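Local coordinates for protein metallophosphoesterase (Sphaerobacter thermophilus, PDB 3RQZ) that probably acts as a phosphatase of the calcineurin-like metallophosphoesterase superfamily, with two zinc ions bound in its active site, at residues R5-S10 against Y203-P208; I9-A14 against H150-L155; I32-D37 against N58-G63; W113-G118 against L145-H150. All blocks are in the same frame, centred on the assembly; numbering follows the deposited sequence.

Interaction 1 (R5-S10 against Y203-P208); sequences RILIIS and YAIFEP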
loop_
_atom_site.group_PDB
_atom_site.type_symbol
_atom_site.label_atom_id
_atom_site.label_comp_id
_atom_site.label_asym_id
_atom_site.label_seq_id
_atom_site.Cartn_x
_atom_site.Cartn_y
_atom_site.Cartn_z
ATOM N N ARG A 5 -11.278 3.444 -14.991
ATOM C CA ARG A 5 -11.441 3.419 -13.540
ATOM C C ARG A 5 -10.375 2.502 -12.937
ATOM O O ARG A 5 -10.343 1.322 -13.251
ATOM C CB ARG A 5 -12.847 2.931 -13.226
ATOM C CG ARG A 5 -13.373 3.339 -11.867
ATOM C CD ARG A 5 -14.893 3.105 -11.755
ATOM N NE ARG A 5 -15.262 3.140 -10.341
ATOM C CZ ARG A 5 -15.254 2.084 -9.525
ATOM N NH1 ARG A 5 -15.565 2.228 -8.245
ATOM N NH2 ARG A 5 -14.948 0.879 -9.977
ATOM N N ILE A 6 -9.511 3.045 -12.078
ATOM C CA ILE A 6 -8.293 2.358 -11.623
ATOM C C ILE A 6 -8.279 2.170 -10.123
ATOM O O ILE A 6 -8.446 3.133 -9.380
ATOM C CB ILE A 6 -7.014 3.143 -12.010
ATOM C CG1 ILE A 6 -6.948 3.303 -13.526
ATOM C CG2 ILE A 6 -5.745 2.440 -11.443
ATOM C CD1 ILE A 6 -5.898 4.249 -13.992
ATOM N N LEU A 7 -8.102 0.923 -9.686
ATOM C CA LEU A 7 -7.990 0.620 -8.268
ATOM C C LEU A 7 -6.540 0.806 -7.817
ATOM O O LEU A 7 -5.649 0.199 -8.355
ATOM C CB LEU A 7 -8.516 -0.806 -7.982
ATOM C CG LEU A 7 -8.236 -1.380 -6.582
ATOM C CD1 LEU A 7 -8.927 -0.567 -5.470
ATOM C CD2 LEU A 7 -8.668 -2.832 -6.473
ATOM N N ILE A 8 -6.321 1.650 -6.824
ATOM C CA ILE A 8 -4.989 1.856 -6.274
ATOM C C ILE A 8 -4.931 1.296 -4.864
ATOM O O ILE A 8 -5.728 1.690 -4.003
ATOM C CB ILE A 8 -4.580 3.356 -6.278
ATOM C CG1 ILE A 8 -4.701 3.929 -7.714
ATOM C CG2 ILE A 8 -3.138 3.520 -5.694
ATOM C CD1 ILE A 8 -4.280 5.385 -7.848
ATOM N N ILE A 9 -3.993 0.376 -4.629
ATOM C CA ILE A 9 -3.859 -0.273 -3.328
ATOM C C ILE A 9 -2.418 -0.235 -2.847
ATOM O O ILE A 9 -1.461 -0.143 -3.652
ATOM C CB ILE A 9 -4.368 -1.787 -3.320
ATOM C CG1 ILE A 9 -3.600 -2.656 -4.359
ATOM C CG2 ILE A 9 -5.900 -1.841 -3.506
ATOM C CD1 ILE A 9 -3.980 -4.145 -4.363
ATOM N N SER A 10 -2.262 -0.319 -1.538
ATOM C CA SER A 10 -0.952 -0.342 -0.926
ATOM C C SER A 10 -1.018 -1.112 0.379
ATOM O O SER A 10 -2.089 -1.199 1.012
ATOM C CB SER A 10 -0.463 1.090 -0.665
ATOM O OG SER A 10 0.907 1.105 -0.299
ATOM N N TYR A 203 -8.505 2.032 0.359
ATOM C CA TYR A 203 -8.005 2.053 -1.009
ATOM C C TYR A 203 -8.506 3.312 -1.695
ATOM O O TYR A 203 -9.336 4.034 -1.112
ATOM C CB TYR A 203 -8.472 0.809 -1.785
ATOM C CG TYR A 203 -9.986 0.705 -2.023
ATOM C CD1 TYR A 203 -10.815 0.112 -1.064
ATOM C CD2 TYR A 203 -10.565 1.136 -3.227
ATOM C CE1 TYR A 203 -12.197 -0.047 -1.291
ATOM C CE2 TYR A 203 -11.931 1.005 -3.463
ATOM C CZ TYR A 203 -12.741 0.411 -2.501
ATOM O OH TYR A 203 -14.080 0.268 -2.745
ATOM N N ALA A 204 -7.989 3.591 -2.904
ATOM C CA ALA A 204 -8.530 4.675 -3.723
ATOM C C ALA A 204 -8.938 4.203 -5.105
ATOM O O ALA A 204 -8.465 3.152 -5.602
ATOM C CB ALA A 204 -7.539 5.875 -3.818
ATOM N N ILE A 205 -9.842 4.973 -5.705
ATOM C CA ILE A 205 -10.217 4.802 -7.099
ATOM C C ILE A 205 -9.830 6.055 -7.867
ATOM O O ILE A 205 -10.276 7.177 -7.537
ATOM C CB ILE A 205 -11.742 4.592 -7.258
ATOM C CG1 ILE A 205 -12.182 3.306 -6.551
ATOM C CG2 ILE A 205 -12.121 4.558 -8.737
ATOM C CD1 ILE A 205 -11.666 2.012 -7.209
ATOM N N PHE A 206 -9.032 5.861 -8.909
ATOM C CA PHE A 206 -8.501 6.973 -9.709
ATOM C C PHE A 206 -9.176 6.896 -11.068
ATOM O O PHE A 206 -9.181 5.822 -11.696
ATOM C CB PHE A 206 -6.977 6.821 -9.801
ATOM C CG PHE A 206 -6.270 7.850 -10.660
ATOM C CD1 PHE A 206 -6.712 9.178 -10.727
ATOM C CD2 PHE A 206 -5.129 7.484 -11.383
ATOM C CE1 PHE A 206 -6.046 10.140 -11.551
ATOM C CE2 PHE A 206 -4.451 8.433 -12.217
ATOM C CZ PHE A 206 -4.910 9.770 -12.278
ATOM N N GLU A 207 -9.768 8.016 -11.490
ATOM C CA GLU A 207 -10.378 8.152 -12.801
ATOM C C GLU A 207 -9.690 9.307 -13.521
ATOM O O GLU A 207 -10.118 10.461 -13.404
ATOM C CB GLU A 207 -11.888 8.432 -12.676
ATOM C CG GLU A 207 -12.641 7.264 -12.076
ATOM C CD GLU A 207 -14.025 7.636 -11.627
ATOM O OE1 GLU A 207 -14.168 8.285 -10.577
ATOM O OE2 GLU A 207 -14.978 7.279 -12.324
ATOM N N PRO A 208 -8.621 8.997 -14.267
ATOM C CA PRO A 208 -7.796 10.040 -14.842
ATOM C C PRO A 208 -8.568 10.923 -15.815
ATOM O O PRO A 208 -8.311 12.123 -15.859
ATOM C CB PRO A 208 -6.674 9.278 -15.577
ATOM C CG PRO A 208 -7.015 7.833 -15.492
ATOM C CD PRO A 208 -8.077 7.643 -14.483
#
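R5 lays its side chain across I205, and that pairing, with I6 and F206 beside it, carries the largest share of the buried surface. CG of R5 stands anti to the backbone N (chi1 -157°), and the chain runs extended to NE. R5 CG touches I205 CG2 at 3.6 Å, and I205 CD1 lies 3.9 Å above the R5 guanidinium plane, offset toward its rim. E207 runs alongside R5, but R5 NE and E207 OE2 stay 4.6 Å apart, too far for a salt bridge; R5 NH2 is instead held by the carbonyls of A26 and R28. An alanine here would probably cost those two carbonyls this donor and uncover I205 CG2. I6 and F206 form an antiparallel hydrogen-bonded pair: I6 N gives to F206 O at 2.8 Å, and F206 N gives to I6 O at 2.8 Å with a nearly straight N-H...O angle of 171°. The same two-bond pattern repeats at I8 and A204. On the face bearing I6, I8 and F206, I8 CD1 packs on F206 CB at 3.6 Å, and I6 CD1 meets P208 CG at 4.0 Å, the two side chains crossing at about a right angle. P208 CD sits 4.1 Å above the F206 ring, over its centre. F206 also meets F147 and W113 of the second sheet, whereas L7, on the other face, and Y203 pack on helix 16-26. With strand axes 146° apart, this is an antiparallel pair inside one sheet of the two-sheet sandwich characteristic of calcineurin-like phosphoesterases.

Interaction 2 (I9-A14 against H150-L155); sequences ISDVHA and HTHVPL. With ZN (zinc ion), chain D.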
loop_
_atom_site.group_PDB
_atom_site.type_symbol
_atom_site.label_atom_id
_atom_site.label_comp_id
_atom_site.label_asym_id
_atom_site.label_seq_id
_atom_site.Cartn_x
_atom_site.Cartn_y
_atom_site.Cartn_z
ATOM N N ILE A 9 -3.993 0.376 -4.629
ATOM C CA ILE A 9 -3.859 -0.273 -3.328
ATOM C C ILE A 9 -2.418 -0.235 -2.847
ATOM O O ILE A 9 -1.461 -0.143 -3.652
ATOM C CB ILE A 9 -4.368 -1.787 -3.320
ATOM C CG1 ILE A 9 -3.600 -2.656 -4.359
ATOM C CG2 ILE A 9 -5.900 -1.841 -3.506
ATOM C CD1 ILE A 9 -3.980 -4.145 -4.363
ATOM N N SER A 10 -2.262 -0.319 -1.538
ATOM C CA SER A 10 -0.952 -0.342 -0.926
ATOM C C SER A 10 -1.018 -1.112 0.379
ATOM O O SER A 10 -2.089 -1.199 1.012
ATOM C CB SER A 10 -0.463 1.090 -0.665
ATOM O OG SER A 10 0.907 1.105 -0.299
ATOM N N ASP A 11 0.122 -1.670 0.777
ATOM C CA ASP A 11 0.294 -2.204 2.124
ATOM C C ASP A 11 -0.741 -3.283 2.442
ATOM O O ASP A 11 -1.389 -3.290 3.498
ATOM C CB ASP A 11 0.344 -1.048 3.164
ATOM C CG ASP A 11 1.485 -0.062 2.884
ATOM O OD1 ASP A 11 2.657 -0.389 3.203
ATOM O OD2 ASP A 11 1.216 1.037 2.327
ATOM N N VAL A 12 -0.882 -4.202 1.500
ATOM C CA VAL A 12 -1.705 -5.386 1.680
ATOM C C VAL A 12 -1.184 -6.214 2.869
ATOM O O VAL A 12 -1.960 -6.714 3.695
ATOM C CB VAL A 12 -1.756 -6.207 0.367
ATOM C CG1 VAL A 12 -2.450 -7.567 0.611
ATOM C CG2 VAL A 12 -2.479 -5.370 -0.735
ATOM N N HIS A 13 0.132 -6.342 2.978
ATOM C CA HIS A 13 0.713 -6.987 4.143
ATOM C C HIS A 13 0.080 -8.340 4.411
ATOM O O HIS A 13 -0.339 -8.634 5.533
ATOM C CB HIS A 13 0.663 -6.059 5.382
ATOM C CG HIS A 13 1.750 -5.024 5.385
ATOM N ND1 HIS A 13 3.086 -5.358 5.314
ATOM C CD2 HIS A 13 1.700 -3.670 5.414
ATOM C CE1 HIS A 13 3.815 -4.251 5.319
ATOM N NE2 HIS A 13 2.996 -3.213 5.367
ATOM N N ALA A 14 -0.018 -9.154 3.357
ATOM C CA ALA A 14 -0.373 -10.546 3.501
ATOM C C ALA A 14 -1.758 -10.740 4.144
ATOM O O ALA A 14 -2.062 -11.797 4.690
ATOM C CB ALA A 14 0.762 -11.274 4.305
ATOM N N HIS A 150 3.040 3.332 2.432
ATOM C CA HIS A 150 4.061 3.186 3.504
ATOM C C HIS A 150 3.596 3.697 4.886
ATOM O O HIS A 150 3.913 3.103 5.919
ATOM C CB HIS A 150 5.369 3.877 3.034
ATOM C CG HIS A 150 6.607 3.543 3.813
ATOM N ND1 HIS A 150 6.811 2.346 4.468
ATOM C CD2 HIS A 150 7.745 4.260 3.985
ATOM C CE1 HIS A 150 8.009 2.354 5.032
ATOM N NE2 HIS A 150 8.603 3.499 4.737
ATOM N N THR A 151 2.822 4.767 4.932
ATOM C CA THR A 151 2.348 5.250 6.226
ATOM C C THR A 151 1.141 4.460 6.735
ATOM O O THR A 151 0.868 4.449 7.931
ATOM C CB THR A 151 1.918 6.723 6.124
ATOM O OG1 THR A 151 0.868 6.798 5.149
ATOM C CG2 THR A 151 3.083 7.607 5.669
ATOM N N HIS A 152 0.404 3.825 5.824
ATOM C CA HIS A 152 -0.845 3.079 6.145
ATOM C C HIS A 152 -1.977 4.027 6.540
ATOM O O HIS A 152 -2.938 3.666 7.287
ATOM C CB HIS A 152 -0.635 2.031 7.246
ATOM C CG HIS A 152 0.395 0.997 6.931
ATOM N ND1 HIS A 152 0.529 -0.155 7.677
ATOM C CD2 HIS A 152 1.363 0.941 5.979
ATOM C CE1 HIS A 152 1.529 -0.876 7.197
ATOM N NE2 HIS A 152 2.057 -0.232 6.176
ATOM N N VAL A 153 -1.850 5.268 6.089
ATOM C CA VAL A 153 -2.883 6.270 6.352
ATOM C C VAL A 153 -3.202 6.975 5.041
ATOM O O VAL A 153 -2.295 7.495 4.382
ATOM C CB VAL A 153 -2.446 7.268 7.462
ATOM C CG1 VAL A 153 -3.557 8.360 7.731
ATOM C CG2 VAL A 153 -2.122 6.524 8.805
ATOM N N PRO A 154 -4.488 6.996 4.644
ATOM C CA PRO A 154 -4.767 7.730 3.419
ATOM C C PRO A 154 -4.519 9.227 3.609
ATOM O O PRO A 154 -4.669 9.755 4.714
ATOM C CB PRO A 154 -6.246 7.403 3.117
ATOM C CG PRO A 154 -6.828 7.061 4.438
ATOM C CD PRO A 154 -5.706 6.407 5.235
ATOM N N LEU A 155 -4.133 9.902 2.527
ATOM C CA LEU A 155 -3.611 11.259 2.605
ATOM C C LEU A 155 -3.665 11.893 1.218
ATOM O O LEU A 155 -3.528 11.195 0.202
ATOM C CB LEU A 155 -2.136 11.219 3.077
ATOM C CG LEU A 155 -1.318 12.515 3.141
ATOM C CD1 LEU A 155 -0.414 12.573 4.388
ATOM C CD2 LEU A 155 -0.464 12.728 1.875
HETATM ZN ZN ZN D . 3.712 -1.149 4.937
HETATM O O HOH W 1 -0.158 3.653 3.049
HETATM O O HOH W 2 5.147 -1.095 6.922
#
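D11 OD1 and H152 NE2 lie only 3.0 Å apart, and H13 NE2 and H152 NE2 only 3.2 Å, yet neither pair is a hydrogen bond: all three atoms ligate one zinc ion. D11 OD1 reaches the zinc at 2.2 Å and H152 NE2 at 2.3 Å, while H13 NE2 is the third ligand. The H13 and H152 rings meet rim to rim with planes 51° apart, each presenting NE2 to the zinc. D37 OD2 and a water complete the five ligands. D11 and H13 belong to the D-x-H motif after the first strand of the metallophosphoesterase fold, and H150 and H152 to its G-H-x-H motif; all four have positive phi, a left-handed backbone conformation. D11 CG stands anti to its carbonyl carbon (chi1 -59°), which brings it against H152 CD2. The second carboxylate oxygen of D11 joins the loops directly. D11 OD2 receives H150 N at 2.9 Å on the syn side, close to the carboxylate plane, and S10 OG at 2.6 Å from 60° out of that plane. A water donates to D11 OD2 at 3.0 Å and accepts from H152 N at 2.8 Å, adding a second bridge. Three donors thus grip OD2 while OD1 holds the metal, which fixes the rotation of the carboxylate. H13 ND1, the ring nitrogen not bound to zinc, is bonded to V39 O. H150 binds the other zinc, and its NE2 is bonded to W125 O.

Interaction 3 (I32-D37 against N58-G63); sequences IWSLGD and NISVIG. With ZN (zinc ion), chain D.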
loop_
_atom_site.group_PDB
_atom_site.type_symbol
_atom_site.label_atom_id
_atom_site.label_comp_id
_atom_site.label_asym_id
_atom_site.label_seq_id
_atom_site.Cartn_x
_atom_site.Cartn_y
_atom_site.Cartn_z
ATOM N N ILE A 32 -5.446 -2.282 -11.859
ATOM C CA ILE A 32 -5.141 -2.295 -10.430
ATOM C C ILE A 32 -3.653 -1.967 -10.250
ATOM O O ILE A 32 -2.786 -2.564 -10.918
ATOM C CB ILE A 32 -5.523 -3.651 -9.821
ATOM C CG1 ILE A 32 -7.062 -3.827 -9.873
ATOM C CG2 ILE A 32 -4.948 -3.817 -8.376
ATOM C CD1 ILE A 32 -7.549 -5.268 -9.660
ATOM N N TRP A 33 -3.351 -0.985 -9.404
ATOM C CA TRP A 33 -1.960 -0.616 -9.143
ATOM C C TRP A 33 -1.571 -0.927 -7.706
ATOM O O TRP A 33 -2.290 -0.544 -6.789
ATOM C CB TRP A 33 -1.717 0.883 -9.332
ATOM C CG TRP A 33 -2.008 1.467 -10.673
ATOM C CD1 TRP A 33 -2.262 0.806 -11.856
ATOM C CD2 TRP A 33 -2.019 2.855 -10.980
ATOM N NE1 TRP A 33 -2.460 1.722 -12.867
ATOM C CE2 TRP A 33 -2.298 2.983 -12.362
ATOM C CE3 TRP A 33 -1.817 4.014 -10.218
ATOM C CZ2 TRP A 33 -2.408 4.232 -13.000
ATOM C CZ3 TRP A 33 -1.914 5.276 -10.872
ATOM C CH2 TRP A 33 -2.221 5.359 -12.232
ATOM N N SER A 34 -0.440 -1.606 -7.517
ATOM C CA SER A 34 0.052 -1.936 -6.180
ATOM C C SER A 34 1.260 -1.074 -5.821
ATOM O O SER A 34 2.240 -0.978 -6.583
ATOM C CB SER A 34 0.413 -3.427 -6.092
ATOM O OG SER A 34 1.144 -3.728 -4.885
ATOM N N LEU A 35 1.195 -0.448 -4.651
ATOM C CA LEU A 35 2.297 0.352 -4.169
ATOM C C LEU A 35 3.220 -0.399 -3.209
ATOM O O LEU A 35 4.021 0.212 -2.508
ATOM C CB LEU A 35 1.746 1.648 -3.531
ATOM C CG LEU A 35 1.375 2.787 -4.468
ATOM C CD1 LEU A 35 0.493 2.343 -5.641
ATOM C CD2 LEU A 35 0.711 4.002 -3.688
ATOM N N GLY A 36 3.153 -1.725 -3.197
ATOM C CA GLY A 36 4.161 -2.493 -2.461
ATOM C C GLY A 36 3.746 -2.849 -1.054
ATOM O O GLY A 36 2.622 -2.512 -0.616
ATOM N N ASP A 37 4.658 -3.522 -0.337
ATOM C CA ASP A 37 4.332 -4.172 0.931
ATOM C C ASP A 37 3.134 -5.130 0.790
ATOM O O ASP A 37 2.158 -5.064 1.540
ATOM C CB ASP A 37 4.113 -3.155 2.064
ATOM C CG ASP A 37 5.416 -2.688 2.694
ATOM O OD1 ASP A 37 6.516 -3.098 2.252
ATOM O OD2 ASP A 37 5.353 -1.891 3.632
ATOM N N ASN A 58 0.650 -3.566 -14.824
ATOM C CA ASN A 58 1.266 -2.312 -15.288
ATOM C C ASN A 58 2.011 -1.553 -14.206
ATOM O O ASN A 58 3.091 -1.019 -14.479
ATOM C CB ASN A 58 0.204 -1.391 -15.938
ATOM C CG ASN A 58 -0.425 -2.011 -17.157
ATOM O OD1 ASN A 58 0.272 -2.421 -18.097
ATOM N ND2 ASN A 58 -1.753 -2.091 -17.163
ATOM N N ILE A 59 1.439 -1.470 -13.002
ATOM C CA ILE A 59 2.046 -0.709 -11.911
ATOM C C ILE A 59 2.067 -1.595 -10.667
ATOM O O ILE A 59 1.023 -1.925 -10.118
ATOM C CB ILE A 59 1.299 0.637 -11.612
ATOM C CG1 ILE A 59 1.278 1.570 -12.832
ATOM C CG2 ILE A 59 1.948 1.390 -10.394
ATOM C CD1 ILE A 59 2.561 2.303 -13.035
ATOM N N SER A 60 3.256 -2.012 -10.257
ATOM C CA SER A 60 3.430 -2.825 -9.055
ATOM C C SER A 60 4.849 -2.539 -8.575
ATOM O O SER A 60 5.824 -2.989 -9.189
ATOM C CB SER A 60 3.282 -4.324 -9.385
ATOM O OG SER A 60 3.410 -5.140 -8.210
ATOM N N VAL A 61 4.980 -1.745 -7.511
ATOM C CA VAL A 61 6.288 -1.337 -7.074
ATOM C C VAL A 61 6.611 -2.053 -5.739
ATOM O O VAL A 61 5.713 -2.513 -5.046
ATOM C CB VAL A 61 6.422 0.249 -6.997
ATOM C CG1 VAL A 61 6.222 0.896 -8.409
ATOM C CG2 VAL A 61 5.446 0.855 -5.998
ATOM N N ILE A 62 7.896 -2.195 -5.427
ATOM C CA ILE A 62 8.329 -2.979 -4.288
ATOM C C ILE A 62 8.183 -2.098 -3.047
ATOM O O ILE A 62 8.369 -0.866 -3.130
ATOM C CB ILE A 62 9.800 -3.457 -4.485
ATOM C CG1 ILE A 62 10.220 -4.401 -3.381
ATOM C CG2 ILE A 62 10.820 -2.285 -4.530
ATOM C CD1 ILE A 62 10.630 -5.729 -3.883
ATOM N N GLY A 63 7.797 -2.711 -1.922
ATOM C CA GLY A 63 7.808 -2.034 -0.609
ATOM C C GLY A 63 9.000 -2.473 0.235
ATOM O O GLY A 63 9.736 -3.405 -0.152
HETATM ZN ZN ZN D . 3.712 -1.149 4.937
HETATM O O HOH W 3 -1.317 -2.543 -13.147
HETATM O O HOH W 4 3.585 -4.153 -5.602
HETATM O O HOH W 2 5.147 -1.095 6.922
#
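This parallel pairing belongs to the beta-alpha-beta unit of strand 31-34, helix 45-55 and strand 59-60; of its segments the first runs into the G-D motif of the metallophosphoesterases, and the second ends on the glycine that opens G-N-H-D. W33 and I59 meet at its start and D37 and G63 at its end. The touching parts run within 13° of each other. S34 joins both neighbours across the gap: S34 N gives to I59 O at 3.0 Å, and V61 N gives to S34 O at 3.0 Å. W33 and I59 lie side by side on one face, pointing the same way; W33 CG stands anti to the carbonyl carbon (chi1 -59°). I59 CB is 3.5 Å from W33 CG, and I59 CG1 makes a CH-pi contact 3.7 Å from the centroid of the five-membered ring, 7° off the ring normal and hence over its face. On the face bearing S34 and S60, a single water ties three groups, meeting S34 OG at 2.6 Å, S60 OG at 2.8 Å and V61 O at 2.7 Å; S60 OG is also bonded to Y100 OH. Nearer the metal, a side chain on G36 would collide with V61 O and G63 N, and one on G63 would run into the D37 carboxylate, so the two glycines let the loops touch backbone to backbone. D37 OD1 accepts from H65 N, while D37, a ligand of both zinc ions, binds the one held by D11, H13 and H152 through OD2 at 2.2 Å.

Interaction 4 (W113-G118 against L145-H150); sequences WTVVHG and LCFVGH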
loop_
_atom_site.group_PDB
_atom_site.type_symbol
_atom_site.label_atom_id
_atom_site.label_comp_id
_atom_site.label_asym_id
_atom_site.label_seq_id
_atom_site.Cartn_x
_atom_site.Cartn_y
_atom_site.Cartn_z
ATOM N N TRP A 113 1.631 10.368 -14.005
ATOM C CA TRP A 113 1.844 9.867 -12.637
ATOM C C TRP A 113 3.175 9.212 -12.350
ATOM O O TRP A 113 3.769 8.614 -13.211
ATOM C CB TRP A 113 0.699 8.948 -12.177
ATOM C CG TRP A 113 0.277 7.944 -13.186
ATOM C CD1 TRP A 113 0.822 6.710 -13.398
ATOM C CD2 TRP A 113 -0.810 8.080 -14.126
ATOM N NE1 TRP A 113 0.144 6.065 -14.430
ATOM C CE2 TRP A 113 -0.863 6.884 -14.884
ATOM C CE3 TRP A 113 -1.726 9.104 -14.407
ATOM C CZ2 TRP A 113 -1.809 6.678 -15.908
ATOM C CZ3 TRP A 113 -2.674 8.901 -15.424
ATOM C CH2 TRP A 113 -2.705 7.689 -16.158
ATOM N N THR A 114 3.620 9.359 -11.100
ATOM C CA THR A 114 4.793 8.697 -10.585
ATOM C C THR A 114 4.264 7.876 -9.430
ATOM O O THR A 114 3.360 8.351 -8.690
ATOM C CB THR A 114 5.835 9.728 -10.083
ATOM O OG1 THR A 114 6.267 10.536 -11.193
ATOM C CG2 THR A 114 7.033 9.017 -9.432
ATOM N N VAL A 115 4.775 6.642 -9.279
ATOM C CA VAL A 115 4.300 5.749 -8.211
ATOM C C VAL A 115 5.508 5.123 -7.495
ATOM O O VAL A 115 6.412 4.565 -8.157
ATOM C CB VAL A 115 3.412 4.609 -8.770
ATOM C CG1 VAL A 115 2.966 3.658 -7.576
ATOM C CG2 VAL A 115 2.199 5.180 -9.541
ATOM N N VAL A 116 5.540 5.267 -6.169
ATOM C CA VAL A 116 6.582 4.720 -5.301
ATOM C C VAL A 116 5.913 4.224 -4.012
ATOM O O VAL A 116 4.762 4.562 -3.694
ATOM C CB VAL A 116 7.656 5.788 -4.897
ATOM C CG1 VAL A 116 8.532 6.199 -6.118
ATOM C CG2 VAL A 116 6.971 7.053 -4.274
ATOM N N HIS A 117 6.637 3.410 -3.259
ATOM C CA HIS A 117 6.104 2.939 -2.018
ATOM C C HIS A 117 6.156 4.024 -0.942
ATOM O O HIS A 117 5.219 4.187 -0.169
ATOM C CB HIS A 117 6.912 1.730 -1.535
ATOM C CG HIS A 117 6.425 1.198 -0.228
ATOM N ND1 HIS A 117 5.192 0.599 -0.103
ATOM C CD2 HIS A 117 6.984 1.191 1.010
ATOM C CE1 HIS A 117 5.009 0.244 1.160
ATOM N NE2 HIS A 117 6.086 0.586 1.854
ATOM N N GLY A 118 7.280 4.710 -0.856
ATOM C CA GLY A 118 7.529 5.641 0.253
ATOM C C GLY A 118 7.526 7.082 -0.229
ATOM O O GLY A 118 6.562 7.821 -0.024
ATOM N N LEU A 145 1.073 14.088 -10.813
ATOM C CA LEU A 145 0.643 13.322 -9.627
ATOM C C LEU A 145 1.737 12.371 -9.152
ATOM O O LEU A 145 2.469 11.831 -9.985
ATOM C CB LEU A 145 -0.622 12.520 -9.963
ATOM C CG LEU A 145 -1.876 13.217 -10.502
ATOM C CD1 LEU A 145 -2.884 12.128 -10.801
ATOM C CD2 LEU A 145 -2.457 14.246 -9.516
ATOM N N CYS A 146 1.880 12.223 -7.828
ATOM C CA CYS A 146 2.696 11.140 -7.217
ATOM C C CYS A 146 1.880 10.346 -6.203
ATOM O O CYS A 146 1.289 10.929 -5.262
ATOM C CB CYS A 146 3.949 11.691 -6.523
ATOM S SG CYS A 146 5.129 10.372 -6.025
ATOM N N PHE A 147 1.819 9.033 -6.409
ATOM C CA PHE A 147 1.118 8.120 -5.512
ATOM C C PHE A 147 2.120 7.435 -4.622
ATOM O O PHE A 147 3.143 6.915 -5.105
ATOM C CB PHE A 147 0.299 7.070 -6.297
ATOM C CG PHE A 147 -0.853 7.672 -7.055
ATOM C CD1 PHE A 147 -2.051 7.967 -6.389
ATOM C CD2 PHE A 147 -0.714 8.040 -8.400
ATOM C CE1 PHE A 147 -3.130 8.552 -7.086
ATOM C CE2 PHE A 147 -1.781 8.607 -9.106
ATOM C CZ PHE A 147 -2.988 8.872 -8.456
ATOM N N VAL A 148 1.825 7.440 -3.329
ATOM C CA VAL A 148 2.716 6.872 -2.319
ATOM C C VAL A 148 1.930 6.029 -1.307
ATOM O O VAL A 148 0.721 6.204 -1.179
ATOM C CB VAL A 148 3.505 7.987 -1.565
ATOM C CG1 VAL A 148 4.259 8.902 -2.532
ATOM C CG2 VAL A 148 2.574 8.840 -0.655
ATOM N N GLY A 149 2.610 5.123 -0.591
ATOM C CA GLY A 149 1.989 4.335 0.494
ATOM C C GLY A 149 2.791 4.477 1.781
ATOM O O GLY A 149 3.131 5.618 2.187
ATOM N N HIS A 150 3.040 3.332 2.432
ATOM C CA HIS A 150 4.061 3.186 3.504
ATOM C C HIS A 150 3.596 3.697 4.886
ATOM O O HIS A 150 3.913 3.103 5.919
ATOM C CB HIS A 150 5.369 3.877 3.034
ATOM C CG HIS A 150 6.607 3.543 3.813
ATOM N ND1 HIS A 150 6.811 2.346 4.468
ATOM C CD2 HIS A 150 7.745 4.260 3.985
ATOM C CE1 HIS A 150 8.009 2.354 5.032
ATOM N NE2 HIS A 150 8.603 3.499 4.737
HETATM O O HOH W 5 4.865 7.860 2.291
#
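H117 and H150 cross at about a right angle, their ring planes 48° apart in an oblique pair at the zinc site, where H150 is a metal ligand and the H117 side chain approaches those of D11 and D37. H117 CG stands anti to the backbone N (chi1 179°), and H150 CB comes over the face of the H117 ring, 3.9 Å from its centroid. H117 NE2 and H150 ND1 approach to 3.2 Å but are not hydrogen-bonded; H117 ND1 is bonded to L35 O and H150 NE2 to W125 O. An alanine in place of H117 would probably cost L35 O that donor and open a gap over H150 CB. In the backbone, G149 N gives to H117 O at 2.8 Å, arriving 44° above the carbonyl plane. The strands pair in parallel: F147 N gives to T114 O at 2.8 Å and V116 N to F147 O at 3.1 Å. V116 CG2 touches V148 CG1 at 3.7 Å, side by side, and W113 CB meets the F147 ring at its edge, 4.0 Å from F147 CE2. Helix 131-137 links the two strands as a beta-alpha-beta unit; strands 107-110 and 184-188 flank the pair, and N64 of helix 64-69 touches both histidines.

Overall arrangement
All four contacts are buried, and none is a surface contact. Interactions 1 and 3 hold the same sheet, where strands 6-9 and 31-34 are neighbours; interaction 4 belongs to the opposing sheet, and its W113 and F147 pack against F206 and I8 of interaction 1. Chemistry shifts along the strands: interaction 1, about 11 Å from the chain centre, joins antiparallel backbone bonds to apolar packing, whereas interactions 3 and 4 begin as parallel strand pairs and end in polar loops near the metals. Interaction 2, about 3 Å from the centre, lies in those loops and relies on metal ligation. It shares H150 with interaction 4 and one zinc with interaction 3, and a side-chain-to-backbone bond ties interaction 4 to interaction 3.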